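Local coordinates for protein neutral ceramidase (Pseudomonas aeruginosa, PDB 2ZWS) that hydrolyses the N-acyl bond of ceramides to give sphingosine and a free fatty acid, and also catalyses the reverse synthesis, using one zinc ion per subunit, at residues A[108-113]-A[387-392]; A[68-73]-A[103-108]. All blocks are in the same frame, centred on the assembly; numbering follows the deposited sequence. Where two conformers were deposited one is given.

Interaction 1. Residues A[108-113]-A[387-392]; sequences YAMYNL and PWTPTV
Trp-388 presents both its backbone carbonyl and its indole to the short helical turn that follows Tyr-108. Its O accepts a hydrogen bond from Met-110 N at 3.0 Å; the N-H···O angle of 157° and the 135° angle at the carbonyl, in its plane, place the donor on a lone pair. Over one face of the indole lies Ala-109 CB, 4.1 Å from Trp-388 CD1, and Lys-383 adds a cation-pi contact. Tyr-108 CG stands anti to its carbonyl carbon (chi1 -75°), which carries the ring toward the backbone of residues 387-390. Pro-390 CA sits 3.6 Å above the ring plane, offset toward the rim, and Pro-390 CB makes a CH-pi contact 4.2 Å from the Tyr-108 ring centroid. In the ring plane, Pro-387 O meets Tyr-108 CD1 at 3.5 Å. Water 2 links Ala-109 N to Pro-387 O, and water 1 donates to Tyr-108 OH at 2.7 Å while accepting from Val-392 N. Tyr-111, whose hydroxyl bonds Ser-447, meets Pro-390 tip to tip and packs edge-to-face with Tyr-445, an inferred substrate-binding residue. One direct backbone bond, two water bridges and aromatic packing fix the loop against the turn, beside the probable substrate site.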
# COMPACT_ATOMS: atom_id res chain seq x y z
N TYR A 108 -10.20 11.53 -7.29
CA TYR A 108 -10.71 11.16 -8.63
C TYR A 108 -11.82 10.15 -8.53
O TYR A 108 -11.70 9.10 -7.88
CB TYR A 108 -9.60 10.70 -9.56
CG TYR A 108 -8.82 11.88 -10.02
CD1 TYR A 108 -9.32 12.72 -11.03
CD2 TYR A 108 -7.60 12.21 -9.42
CE1 TYR A 108 -8.63 13.83 -11.41
CE2 TYR A 108 -6.91 13.35 -9.81
CZ TYR A 108 -7.42 14.14 -10.81
OH TYR A 108 -6.78 15.28 -11.22
N ALA A 109 -12.93 10.47 -9.21
CA ALA A 109 -14.16 9.71 -8.99
C ALA A 109 -14.02 8.22 -9.28
O ALA A 109 -14.59 7.42 -8.56
CB ALA A 109 -15.34 10.31 -9.77
N MET A 110 -13.28 7.85 -10.33
CA MET A 110 -13.12 6.45 -10.73
C MET A 110 -12.70 5.56 -9.56
O MET A 110 -13.20 4.45 -9.37
CB MET A 110 -12.08 6.35 -11.86
CG MET A 110 -11.97 4.98 -12.52
SD MET A 110 -13.53 4.42 -13.25
CE MET A 110 -14.08 5.84 -14.14
N TYR A 111 -11.77 6.09 -8.76
CA TYR A 111 -11.16 5.27 -7.72
C TYR A 111 -11.98 5.23 -6.43
O TYR A 111 -11.72 4.39 -5.57
CB TYR A 111 -9.71 5.70 -7.51
CG TYR A 111 -8.94 5.70 -8.82
CD1 TYR A 111 -8.92 4.56 -9.61
CD2 TYR A 111 -8.22 6.81 -9.26
CE1 TYR A 111 -8.26 4.54 -10.85
CE2 TYR A 111 -7.52 6.81 -10.47
CZ TYR A 111 -7.55 5.66 -11.26
OH TYR A 111 -6.87 5.69 -12.43
N ASN A 112 -12.98 6.12 -6.35
CA ASN A 112 -13.90 6.15 -5.21
C ASN A 112 -15.28 5.51 -5.52
O ASN A 112 -16.12 5.40 -4.62
CB ASN A 112 -14.16 7.59 -4.72
CG ASN A 112 -12.93 8.30 -4.15
OD1 ASN A 112 -12.88 9.55 -4.16
ND2 ASN A 112 -11.99 7.56 -3.61
N LEU A 113 -15.49 5.05 -6.75
CA LEU A 113 -16.82 4.61 -7.19
C LEU A 113 -17.49 3.59 -6.27
O LEU A 113 -18.62 3.80 -5.83
CB LEU A 113 -16.72 4.04 -8.60
CG LEU A 113 -16.76 5.02 -9.76
CD1 LEU A 113 -16.54 4.27 -11.10
CD2 LEU A 113 -18.08 5.80 -9.78
N PRO A 387 -12.61 15.33 -14.77
CA PRO A 387 -12.43 13.97 -15.33
C PRO A 387 -12.46 12.96 -14.19
O PRO A 387 -12.13 13.32 -13.04
CB PRO A 387 -11.03 14.01 -15.97
CG PRO A 387 -10.35 15.17 -15.37
CD PRO A 387 -11.40 16.16 -14.90
N TRP A 388 -12.86 11.72 -14.47
CA TRP A 388 -12.93 10.69 -13.42
C TRP A 388 -11.55 10.12 -13.11
O TRP A 388 -11.40 9.36 -12.16
CB TRP A 388 -13.85 9.55 -13.83
CG TRP A 388 -15.29 9.95 -13.94
CD1 TRP A 388 -15.84 11.19 -13.75
CD2 TRP A 388 -16.35 9.07 -14.28
NE1 TRP A 388 -17.21 11.13 -13.96
CE2 TRP A 388 -17.54 9.83 -14.29
CE3 TRP A 388 -16.41 7.69 -14.58
CZ2 TRP A 388 -18.79 9.26 -14.58
CZ3 TRP A 388 -17.66 7.13 -14.87
CH2 TRP A 388 -18.81 7.91 -14.88
N THR A 389 -10.57 10.45 -13.94
CA THR A 389 -9.23 9.90 -13.81
C THR A 389 -8.22 11.05 -13.92
O THR A 389 -8.54 12.10 -14.46
CB THR A 389 -8.95 8.85 -14.92
OG1 THR A 389 -9.46 9.32 -16.18
CG2 THR A 389 -9.58 7.51 -14.57
N PRO A 390 -7.01 10.88 -13.35
CA PRO A 390 -6.02 11.98 -13.40
C PRO A 390 -5.50 12.34 -14.78
O PRO A 390 -5.54 11.52 -15.71
CB PRO A 390 -4.85 11.47 -12.53
CG PRO A 390 -5.08 10.01 -12.35
CD PRO A 390 -6.53 9.71 -12.57
N THR A 391 -4.98 13.56 -14.90
CA THR A 391 -4.40 14.08 -16.12
C THR A 391 -2.98 14.60 -15.94
O THR A 391 -2.24 14.71 -16.90
CB THR A 391 -5.26 15.21 -16.70
OG1 THR A 391 -5.33 16.29 -15.77
CG2 THR A 391 -6.69 14.69 -16.99
N VAL A 392 -2.62 14.96 -14.70
CA VAL A 392 -1.30 15.54 -14.42
C VAL A 392 -0.64 14.57 -13.45
O VAL A 392 -1.17 14.35 -12.36
CB VAL A 392 -1.39 16.96 -13.81
CG1 VAL A 392 -0.01 17.45 -13.32
CG2 VAL A 392 -2.06 17.94 -14.79
O HOH W 1 -4.30 14.92 -12.33
O HOH W 2 -13.25 12.95 -10.57

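Interaction 2. Residues A[68-73]-A[103-108]. With FMT (formic acid), chain D.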
# COMPACT_ATOMS: atom_id res chain seq x y z
N GLN A 68 -3.00 10.92 -5.77
CA GLN A 68 -2.52 12.29 -5.88
C GLN A 68 -2.98 13.17 -4.70
O GLN A 68 -2.19 13.97 -4.19
CB GLN A 68 -2.94 12.88 -7.21
CG GLN A 68 -2.42 14.26 -7.43
CD GLN A 68 -2.23 14.53 -8.90
OE1 GLN A 68 -3.16 14.99 -9.61
NE2 GLN A 68 -1.05 14.18 -9.41
N ALA A 69 -4.22 13.02 -4.27
CA ALA A 69 -4.72 13.84 -3.15
C ALA A 69 -3.89 13.70 -1.84
O ALA A 69 -3.65 14.68 -1.11
CB ALA A 69 -6.19 13.50 -2.89
N VAL A 70 -3.47 12.46 -1.55
CA VAL A 70 -2.61 12.16 -0.42
C VAL A 70 -1.25 12.80 -0.65
O VAL A 70 -0.74 13.47 0.25
CB VAL A 70 -2.52 10.63 -0.23
CG1 VAL A 70 -1.47 10.26 0.84
CG2 VAL A 70 -3.92 10.06 0.14
N HIS A 71 -0.64 12.56 -1.81
CA HIS A 71 0.67 13.14 -2.12
C HIS A 71 0.68 14.66 -1.92
O HIS A 71 1.54 15.21 -1.22
CB HIS A 71 1.02 12.75 -3.55
CG HIS A 71 2.31 13.31 -4.04
ND1 HIS A 71 2.37 14.22 -5.08
CD2 HIS A 71 3.60 13.06 -3.69
CE1 HIS A 71 3.63 14.52 -5.33
NE2 HIS A 71 4.40 13.83 -4.51
N LEU A 72 -0.32 15.33 -2.47
CA LEU A 72 -0.38 16.80 -2.40
C LEU A 72 -0.51 17.30 -0.97
O LEU A 72 0.13 18.27 -0.60
CB LEU A 72 -1.53 17.33 -3.28
CG LEU A 72 -1.36 17.09 -4.78
CD1 LEU A 72 -2.63 17.49 -5.57
CD2 LEU A 72 -0.13 17.82 -5.34
N LYS A 73 -1.34 16.64 -0.17
CA LYS A 73 -1.59 17.09 1.20
C LYS A 73 -0.40 16.76 2.07
O LYS A 73 -0.03 17.57 2.92
CB LYS A 73 -2.88 16.49 1.76
CG LYS A 73 -3.26 17.01 3.16
CD LYS A 73 -3.61 18.52 3.16
CE LYS A 73 -4.47 18.87 4.35
NZ LYS A 73 -5.66 17.96 4.42
N GLY A 103 -11.43 2.26 1.53
CA GLY A 103 -11.23 3.17 0.40
C GLY A 103 -11.73 4.58 0.65
O GLY A 103 -12.05 4.96 1.80
N GLY A 104 -11.77 5.37 -0.42
CA GLY A 104 -12.31 6.73 -0.36
C GLY A 104 -11.27 7.81 -0.15
O GLY A 104 -11.58 8.90 0.34
N PHE A 105 -10.02 7.52 -0.48
CA PHE A 105 -8.96 8.47 -0.24
C PHE A 105 -8.29 9.04 -1.50
O PHE A 105 -7.21 9.65 -1.44
CB PHE A 105 -7.96 7.96 0.81
CG PHE A 105 -7.30 6.65 0.44
CD1 PHE A 105 -7.94 5.43 0.70
CD2 PHE A 105 -6.02 6.63 -0.12
CE1 PHE A 105 -7.31 4.21 0.38
CE2 PHE A 105 -5.38 5.42 -0.43
CZ PHE A 105 -6.02 4.22 -0.19
N SER A 106 -8.97 8.85 -2.64
CA SER A 106 -8.64 9.57 -3.87
C SER A 106 -9.51 10.80 -3.97
O SER A 106 -10.55 10.86 -3.32
CB SER A 106 -8.93 8.68 -5.10
OG SER A 106 -8.55 9.32 -6.32
N HIS A 107 -9.11 11.73 -4.82
CA HIS A 107 -10.02 12.80 -5.22
C HIS A 107 -10.61 12.61 -6.62
O HIS A 107 -11.43 13.41 -7.05
CB HIS A 107 -9.35 14.17 -5.12
CG HIS A 107 -9.26 14.68 -3.71
ND1 HIS A 107 -8.60 15.84 -3.36
CD2 HIS A 107 -9.74 14.17 -2.55
CE1 HIS A 107 -8.68 16.02 -2.05
NE2 HIS A 107 -9.39 15.03 -1.54
N TYR A 108 -10.20 11.53 -7.29
CA TYR A 108 -10.71 11.16 -8.63
C TYR A 108 -11.82 10.15 -8.53
O TYR A 108 -11.70 9.10 -7.88
CB TYR A 108 -9.60 10.70 -9.56
CG TYR A 108 -8.82 11.88 -10.02
CD1 TYR A 108 -9.32 12.72 -11.03
CD2 TYR A 108 -7.60 12.21 -9.42
CE1 TYR A 108 -8.63 13.83 -11.41
CE2 TYR A 108 -6.91 13.35 -9.81
CZ TYR A 108 -7.42 14.14 -10.81
OH TYR A 108 -6.78 15.28 -11.22
C FMT D . -5.14 9.42 -8.17
O1 FMT D . -3.90 9.52 -7.98
O2 FMT D . -6.00 9.96 -7.45
O HOH W 1 -4.30 14.92 -12.33
O HOH W 3 -5.44 16.14 -8.96
O HOH W 4 -6.38 12.08 -5.87
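Ala-69 and His-107 meet through a methyl set squarely on an imidazole: Ala-69 CB lies 3.4 Å from the His-107 ring centroid and 12° off the ring normal, a CH-pi contact. Beside it, Val-70 CG2 reaches the edge of the Phe-105 ring, 4.0 Å from Phe-105 CD2. Phe-105 O, buried near the same methyl, has no polar partner in the model.

The polar part is bridged by formic acid (FMT), probably from the crystallisation liquor. Gln-68 N donates to FMT O1 at 2.8 Å in a nearly straight bond (166°), and Ser-106 OG donates to FMT O2 at 2.9 Å; Tyr-445 N binds it too. Water 4 accepts from Ala-69 N and His-107 N and donates to FMT O2, joining helix, loop and ligand. Water 3 donates to Gln-68 OE1 at 2.6 Å and accepts from Tyr-108 OH, and water 1 also donates to that amide oxygen.

Further out, Ser-106 OG stands anti to its backbone N (chi1 -177°), where it also accepts from Tyr-108 N at 2.9 Å in an ST turn, whereas Val-392 O holds Gln-68 NE2. Phe-123 and Phe-118 pack on His-107.

Gln-68 and Ser-106 are inferred substrate-binding residues. Through Gln-68 N directly and Ala-69 N via water 4, the first turn of helix 68-81 directs N-H groups at the bound acid, which could help stabilise it if ionised, consistent with a polar binding pocket.

How the interactions relate
From the N terminus, strand 55-61 leads into helix 68-81, which crosses over to the parallel strand 91-95; interaction 2 then closes this short loop, setting residues 103-108 against the first turn of that helix. Interaction 1 opens where interaction 2 ends, at the shared Tyr-108, and spans 273 residues to the loop 387-392 that enters strand 392-400. The two contacts therefore run in series and neither encloses the other. Their centres are 10 Å apart, and they join directly through the side-chain amide of Gln-68; water 1 belongs to both. Together they tie the crossover helix of the sheet that holds strands 55-61 and 91-95 to the start of the inner strand 392-400 of the four-stranded sheet.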